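PDB 2EG4: probable thiosulfate sulfurtransferase from Thermus thermophilus, which probably transfers sulfur from thiosulfate to cyanide, as in the rhodanese family, and binds a zinc ion. Local coordinates for residues G25-D30 and Q56-R61; T78-G83 and V199-L204. All coordinates share one frame; numbering follows the deposited sequence.

Contact 1 of 2, residues G25-D30 and Q56-R61. With SO4 (sulfate ion), chain F.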
loop_
_atom_site.group_PDB
_atom_site.type_symbol
_atom_site.label_atom_id
_atom_site.label_comp_id
_atom_site.label_asym_id
_atom_site.label_seq_id
_atom_site.Cartn_x
_atom_site.Cartn_y
_atom_site.Cartn_z
ATOM N N GLY A 25 -6.047 -12.231 -19.343
ATOM C CA GLY A 25 -5.327 -12.954 -18.308
ATOM C C GLY A 25 -5.193 -12.233 -16.975
ATOM O O GLY A 25 -4.667 -12.794 -16.021
ATOM N N ALA A 26 -5.672 -10.995 -16.897
ATOM C CA ALA A 26 -5.544 -10.256 -15.635
ATOM C C ALA A 26 -6.467 -10.769 -14.546
ATOM O O ALA A 26 -7.625 -11.095 -14.786
ATOM C CB ALA A 26 -5.800 -8.766 -15.878
ATOM N N ARG A 27 -5.931 -10.870 -13.329
ATOM C CA ARG A 27 -6.738 -11.296 -12.194
ATOM C C ARG A 27 -7.315 -10.042 -11.553
ATOM O O ARG A 27 -6.717 -8.979 -11.657
ATOM C CB ARG A 27 -5.871 -11.985 -11.127
ATOM C CG ARG A 27 -5.416 -13.398 -11.431
ATOM C CD ARG A 27 -4.380 -13.442 -12.512
ATOM N NE ARG A 27 -3.586 -14.668 -12.416
ATOM C CZ ARG A 27 -3.082 -15.313 -13.459
ATOM N NH1 ARG A 27 -3.305 -14.870 -14.690
ATOM N NH2 ARG A 27 -2.309 -16.371 -13.269
ATOM N N HIS A 28 -8.457 -10.178 -10.885
ATOM C CA HIS A 28 -9.063 -9.059 -10.174
ATOM C C HIS A 28 -8.636 -9.151 -8.727
ATOM O O HIS A 28 -8.781 -10.208 -8.107
ATOM C CB HIS A 28 -10.577 -9.138 -10.178
ATOM C CG HIS A 28 -11.219 -8.031 -9.401
ATOM N ND1 HIS A 28 -11.876 -8.235 -8.204
ATOM C CD2 HIS A 28 -11.228 -6.693 -9.614
ATOM C CE1 HIS A 28 -12.266 -7.069 -7.715
ATOM N NE2 HIS A 28 -11.884 -6.118 -8.551
ATOM N N LEU A 29 -8.132 -8.049 -8.170
ATOM C CA LEU A 29 -7.753 -8.036 -6.752
ATOM C C LEU A 29 -7.758 -6.610 -6.190
ATOM O O LEU A 29 -7.076 -5.740 -6.727
ATOM C CB LEU A 29 -6.356 -8.611 -6.542
ATOM C CG LEU A 29 -5.945 -8.666 -5.053
ATOM C CD1 LEU A 29 -6.863 -9.612 -4.257
ATOM C CD2 LEU A 29 -4.484 -9.104 -4.961
ATOM N N ASP A 30 -8.520 -6.399 -5.113
ATOM C CA ASP A 30 -8.543 -5.096 -4.419
ATOM C C ASP A 30 -8.392 -5.378 -2.918
ATOM O O ASP A 30 -9.310 -5.920 -2.275
ATOM C CB ASP A 30 -9.841 -4.341 -4.674
ATOM C CG ASP A 30 -9.884 -2.999 -3.935
ATOM O OD1 ASP A 30 -9.136 -2.837 -2.948
ATOM O OD2 ASP A 30 -10.663 -2.114 -4.322
ATOM N N GLN A 56 -1.060 -18.189 -4.255
ATOM C CA GLN A 56 -1.304 -19.488 -4.881
ATOM C C GLN A 56 -2.669 -19.567 -5.552
ATOM O O GLN A 56 -2.791 -20.062 -6.676
ATOM C CB GLN A 56 -1.162 -20.611 -3.847
ATOM C CG GLN A 56 0.206 -20.638 -3.201
ATOM C CD GLN A 56 0.455 -21.902 -2.401
ATOM O OE1 GLN A 56 -0.480 -22.527 -1.900
ATOM N NE2 GLN A 56 1.721 -22.271 -2.262
ATOM N N THR A 57 -3.693 -19.067 -4.879
ATOM C CA THR A 57 -5.046 -19.107 -5.417
ATOM C C THR A 57 -5.175 -18.290 -6.702
ATOM O O THR A 57 -5.898 -18.694 -7.615
ATOM C CB THR A 57 -6.079 -18.616 -4.378
ATOM O OG1 THR A 57 -6.041 -19.470 -3.226
ATOM C CG2 THR A 57 -7.480 -18.683 -4.950
ATOM N N LEU A 58 -4.478 -17.153 -6.773
ATOM C CA LEU A 58 -4.523 -16.295 -7.976
ATOM C C LEU A 58 -3.462 -16.651 -9.017
ATOM O O LEU A 58 -3.388 -16.036 -10.093
ATOM C CB LEU A 58 -4.359 -14.821 -7.591
ATOM C CG LEU A 58 -5.533 -14.197 -6.844
ATOM C CD1 LEU A 58 -5.288 -12.695 -6.688
ATOM C CD2 LEU A 58 -6.820 -14.432 -7.591
ATOM N N GLY A 59 -2.640 -17.643 -8.704
ATOM C CA GLY A 59 -1.589 -18.040 -9.628
ATOM C C GLY A 59 -0.588 -16.924 -9.850
ATOM O O GLY A 59 -0.131 -16.694 -10.974
ATOM N N LEU A 60 -0.251 -16.222 -8.768
ATOM C CA LEU A 60 0.692 -15.120 -8.820
ATOM C C LEU A 60 2.125 -15.610 -8.726
ATOM O O LEU A 60 2.412 -16.645 -8.107
ATOM C CB LEU A 60 0.428 -14.132 -7.687
ATOM C CG LEU A 60 -0.943 -13.477 -7.594
ATOM C CD1 LEU A 60 -0.926 -12.412 -6.497
ATOM C CD2 LEU A 60 -1.276 -12.842 -8.942
ATOM N N ARG A 61 3.016 -14.849 -9.347
ATOM C CA ARG A 61 4.445 -15.130 -9.380
ATOM C C ARG A 61 5.103 -13.885 -9.958
ATOM O O ARG A 61 4.477 -13.164 -10.741
ATOM C CB ARG A 61 4.726 -16.318 -10.291
ATOM C CG ARG A 61 4.116 -16.157 -11.670
ATOM C CD ARG A 61 4.653 -17.172 -12.657
ATOM N NE ARG A 61 4.127 -16.938 -13.999
ATOM C CZ ARG A 61 4.318 -15.818 -14.691
ATOM N NH1 ARG A 61 5.029 -14.823 -14.167
ATOM N NH2 ARG A 61 3.790 -15.689 -15.903
HETATM S S SO4 F . -13.381 -10.450 -6.116
HETATM O O1 SO4 F . -14.443 -9.439 -6.431
HETATM O O2 SO4 F . -12.630 -10.021 -4.889
HETATM O O3 SO4 F . -14.021 -11.784 -5.869
HETATM O O4 SO4 F . -12.430 -10.556 -7.271
#
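Arg27 reaches from strand 27-28 to the backbone carbonyls of Leu58 and Gly59, just past helix 41-57. Its NE gives a nearly straight hydrogen bond to Leu58 O, 2.7 Å long with 164° at the hydrogen, which meets that oxygen almost head-on and lies near the guanidinium plane. NH2 adds two weak bonds, one to Gly59 O at 3.2 Å and a longer one to Leu58 O. On the strand's own side NH1 donates to Gly25 O at 2.8 Å, in the plane of both the carbonyl and the guanidinium, so the flat group is held from two sides and its rotation is fixed. CG sits beside the backbone N, and a bend at chi2 (71°) turns the guanidinium so that it spans Gly25 O and Leu58 O.

Leu58 also contributes its side chain: CD1 lies 4.1 Å from Leu29 CD2, and Leu29 in turn packs on Leu54 of the helix and on Leu82 of helix 73-84. His28 leaves the strand away from the helix end, and its ND1 donates to O4 of a sulfate, probably from the crystallisation liquor, at 2.6 Å; Arg15 binds the same ion.

Gly59 has positive phi (63°), and two bonds lead back into the last turn, one of them from Gly59 N to Gln56 O; a side chain there would crowd Arg27 NH2. Helix 41-57 closes in a Schellman motif, whose exit carbonyls, Leu58 O and Gly59 O, are taken up by an arginine from the edge strand of the parallel sheet in the first rhodanese-like domain.

Contact 2 of 2, residues T78-G83 and V199-L204; sequences TAFFLG and VAFFVL
Phe80 drives the edge of its ring into the face of Phe201 in a T-shaped stack, with centroids 5.0 Å apart and planes at 83°. The CD1-CE1 edge does the touching: CE1 stands over the middle of the Phe201 ring, 3.8 Å above its plane, and Phe80 CD1 lies 3.9 Å from Phe201 CE2. Both rings swing out with CG opposite the backbone N, which carries each across the gap between helices 73-84 and 195-206.

Phe202 takes the other course. Its CG sits beside the backbone N (chi1 -74°), and the ring extends to the backbone of the facing helix, which it meets with its CE2-CZ edge: Phe202 CE2 lies 3.8 Å from Phe80 N and 4.2 Å from Phe80 CB. Ala79 CB comes in obliquely, 3.9 Å from Phe202 CZ; its small methyl lets the ring approach the helix closely. Phe201 CD2 lies over one face of the Phe202 ring, so the two neighbouring rings brace each other.

The short helical segments pass 10.4 Å apart at 68°, each belonging to a different rhodanese-like domain of the tandem pair and flanking its own parallel sheet. The contact is therefore an interdomain one, built from aromatic rings and without a hydrogen bond between the segments. Replacing Phe201 by alanine would probably leave the Phe80 edge without the face it points at and one face of the Phe202 ring without its cover. Phe201 also meets the Trp121 ring, while Phe202 reaches Leu91 of strand 89-92, and Asn213 of strand 210-213 touches both Phe80 and Phe201.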
loop_
_atom_site.group_PDB
_atom_site.type_symbol
_atom_site.label_atom_id
_atom_site.label_comp_id
_atom_site.label_asym_id
_atom_site.label_seq_id
_atom_site.Cartn_x
_atom_site.Cartn_y
_atom_site.Cartn_z
ATOM N N THR A 78 -2.862 -2.402 -2.549
ATOM C CA THR A 78 -2.826 -3.760 -3.054
ATOM C C THR A 78 -1.395 -4.094 -3.495
ATOM O O THR A 78 -0.892 -5.164 -3.164
ATOM C CB THR A 78 -3.846 -3.950 -4.208
ATOM O OG1 THR A 78 -5.163 -3.594 -3.733
ATOM C CG2 THR A 78 -3.890 -5.426 -4.644
ATOM N N ALA A 79 -0.734 -3.187 -4.224
ATOM C CA ALA A 79 0.643 -3.437 -4.648
ATOM C C ALA A 79 1.556 -3.582 -3.439
ATOM O O ALA A 79 2.510 -4.366 -3.456
ATOM C CB ALA A 79 1.145 -2.301 -5.554
ATOM N N PHE A 80 1.257 -2.814 -2.403
ATOM C CA PHE A 80 2.045 -2.869 -1.184
ATOM C C PHE A 80 1.975 -4.269 -0.573
ATOM O O PHE A 80 2.998 -4.826 -0.182
ATOM C CB PHE A 80 1.571 -1.845 -0.166
ATOM C CG PHE A 80 2.416 -1.833 1.081
ATOM C CD1 PHE A 80 3.723 -1.338 1.042
ATOM C CD2 PHE A 80 1.946 -2.408 2.257
ATOM C CE1 PHE A 80 4.550 -1.426 2.160
ATOM C CE2 PHE A 80 2.773 -2.499 3.387
ATOM C CZ PHE A 80 4.070 -2.010 3.332
ATOM N N PHE A 81 0.787 -4.841 -0.499
ATOM C CA PHE A 81 0.678 -6.196 0.048
ATOM C C PHE A 81 1.433 -7.210 -0.815
ATOM O O PHE A 81 2.127 -8.084 -0.295
ATOM C CB PHE A 81 -0.793 -6.634 0.125
ATOM C CG PHE A 81 -1.508 -6.160 1.351
ATOM C CD1 PHE A 81 -1.206 -6.707 2.599
ATOM C CD2 PHE A 81 -2.504 -5.211 1.265
ATOM C CE1 PHE A 81 -1.908 -6.304 3.742
ATOM C CE2 PHE A 81 -3.226 -4.795 2.398
ATOM C CZ PHE A 81 -2.921 -5.351 3.648
ATOM N N LEU A 82 1.278 -7.133 -2.145
ATOM C CA LEU A 82 1.959 -8.115 -2.983
ATOM C C LEU A 82 3.482 -7.995 -2.866
ATOM O O LEU A 82 4.176 -9.014 -2.795
ATOM C CB LEU A 82 1.483 -7.980 -4.444
ATOM C CG LEU A 82 0.296 -8.888 -4.829
ATOM C CD1 LEU A 82 -0.788 -8.823 -3.784
ATOM C CD2 LEU A 82 -0.264 -8.504 -6.213
ATOM N N GLY A 83 3.992 -6.764 -2.824
ATOM C CA GLY A 83 5.429 -6.562 -2.693
ATOM C C GLY A 83 5.907 -6.991 -1.306
ATOM O O GLY A 83 7.008 -7.515 -1.129
ATOM N N VAL A 199 0.659 4.876 -1.114
ATOM C CA VAL A 199 0.883 5.713 -2.292
ATOM C C VAL A 199 2.165 6.516 -2.069
ATOM O O VAL A 199 3.032 6.578 -2.932
ATOM C CB VAL A 199 -0.292 6.702 -2.534
ATOM C CG1 VAL A 199 0.052 7.610 -3.746
ATOM C CG2 VAL A 199 -1.574 5.951 -2.852
ATOM N N ALA A 200 2.281 7.119 -0.892
ATOM C CA ALA A 200 3.473 7.917 -0.570
ATOM C C ALA A 200 4.706 7.025 -0.530
ATOM O O ALA A 200 5.812 7.447 -0.908
ATOM C CB ALA A 200 3.271 8.611 0.750
ATOM N N PHE A 201 4.505 5.782 -0.089
ATOM C CA PHE A 201 5.568 4.791 -0.004
ATOM C C PHE A 201 6.172 4.597 -1.392
ATOM O O PHE A 201 7.376 4.756 -1.572
ATOM C CB PHE A 201 4.999 3.460 0.538
ATOM C CG PHE A 201 5.938 2.278 0.422
ATOM C CD1 PHE A 201 6.861 1.993 1.423
ATOM C CD2 PHE A 201 5.862 1.428 -0.673
ATOM C CE1 PHE A 201 7.690 0.879 1.344
ATOM C CE2 PHE A 201 6.700 0.299 -0.770
ATOM C CZ PHE A 201 7.614 0.028 0.247
ATOM N N PHE A 202 5.341 4.268 -2.380
ATOM C CA PHE A 202 5.849 4.066 -3.736
ATOM C C PHE A 202 6.439 5.307 -4.398
ATOM O O PHE A 202 7.438 5.204 -5.123
ATOM C CB PHE A 202 4.757 3.461 -4.624
ATOM C CG PHE A 202 4.511 2.024 -4.340
ATOM C CD1 PHE A 202 5.501 1.079 -4.607
ATOM C CD2 PHE A 202 3.317 1.610 -3.755
ATOM C CE1 PHE A 202 5.312 -0.256 -4.292
ATOM C CE2 PHE A 202 3.115 0.279 -3.436
ATOM C CZ PHE A 202 4.114 -0.663 -3.703
ATOM N N VAL A 203 5.842 6.467 -4.152
ATOM C CA VAL A 203 6.349 7.702 -4.730
ATOM C C VAL A 203 7.725 7.996 -4.154
ATOM O O VAL A 203 8.686 8.238 -4.897
ATOM C CB VAL A 203 5.436 8.906 -4.410
ATOM C CG1 VAL A 203 6.119 10.223 -4.854
ATOM C CG2 VAL A 203 4.101 8.743 -5.121
ATOM N N LEU A 204 7.824 7.962 -2.825
ATOM C CA LEU A 204 9.092 8.250 -2.172
ATOM C C LEU A 204 10.179 7.273 -2.606
ATOM O O LEU A 204 11.315 7.679 -2.862
ATOM C CB LEU A 204 8.934 8.218 -0.647
ATOM C CG LEU A 204 8.180 9.398 -0.032
ATOM C CD1 LEU A 204 8.001 9.197 1.461
ATOM C CD2 LEU A 204 8.960 10.690 -0.288
#

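Contact 1 lies within the first rhodanese-like domain and is partly buried, its centre about 17 Å from the centre of the chain; contact 2 joins the two domains and is buried, its centre about 4 Å away. Their chemistry follows: an arginine bonded to carbonyls past a helix end toward the periphery, aromatic rings and a methyl in the middle. Helix 73-84 ties them together, since one side of it faces the second domain in contact 2 while Thr78 and Leu82 pack on the first sheet's side, where Thr78 CG2 lies 3.7 Å from Leu29 CD2 and Leu82 CD2 lies 4.0 Å from Leu60 CD1. In sequence, both segments of contact 1 precede those of contact 2.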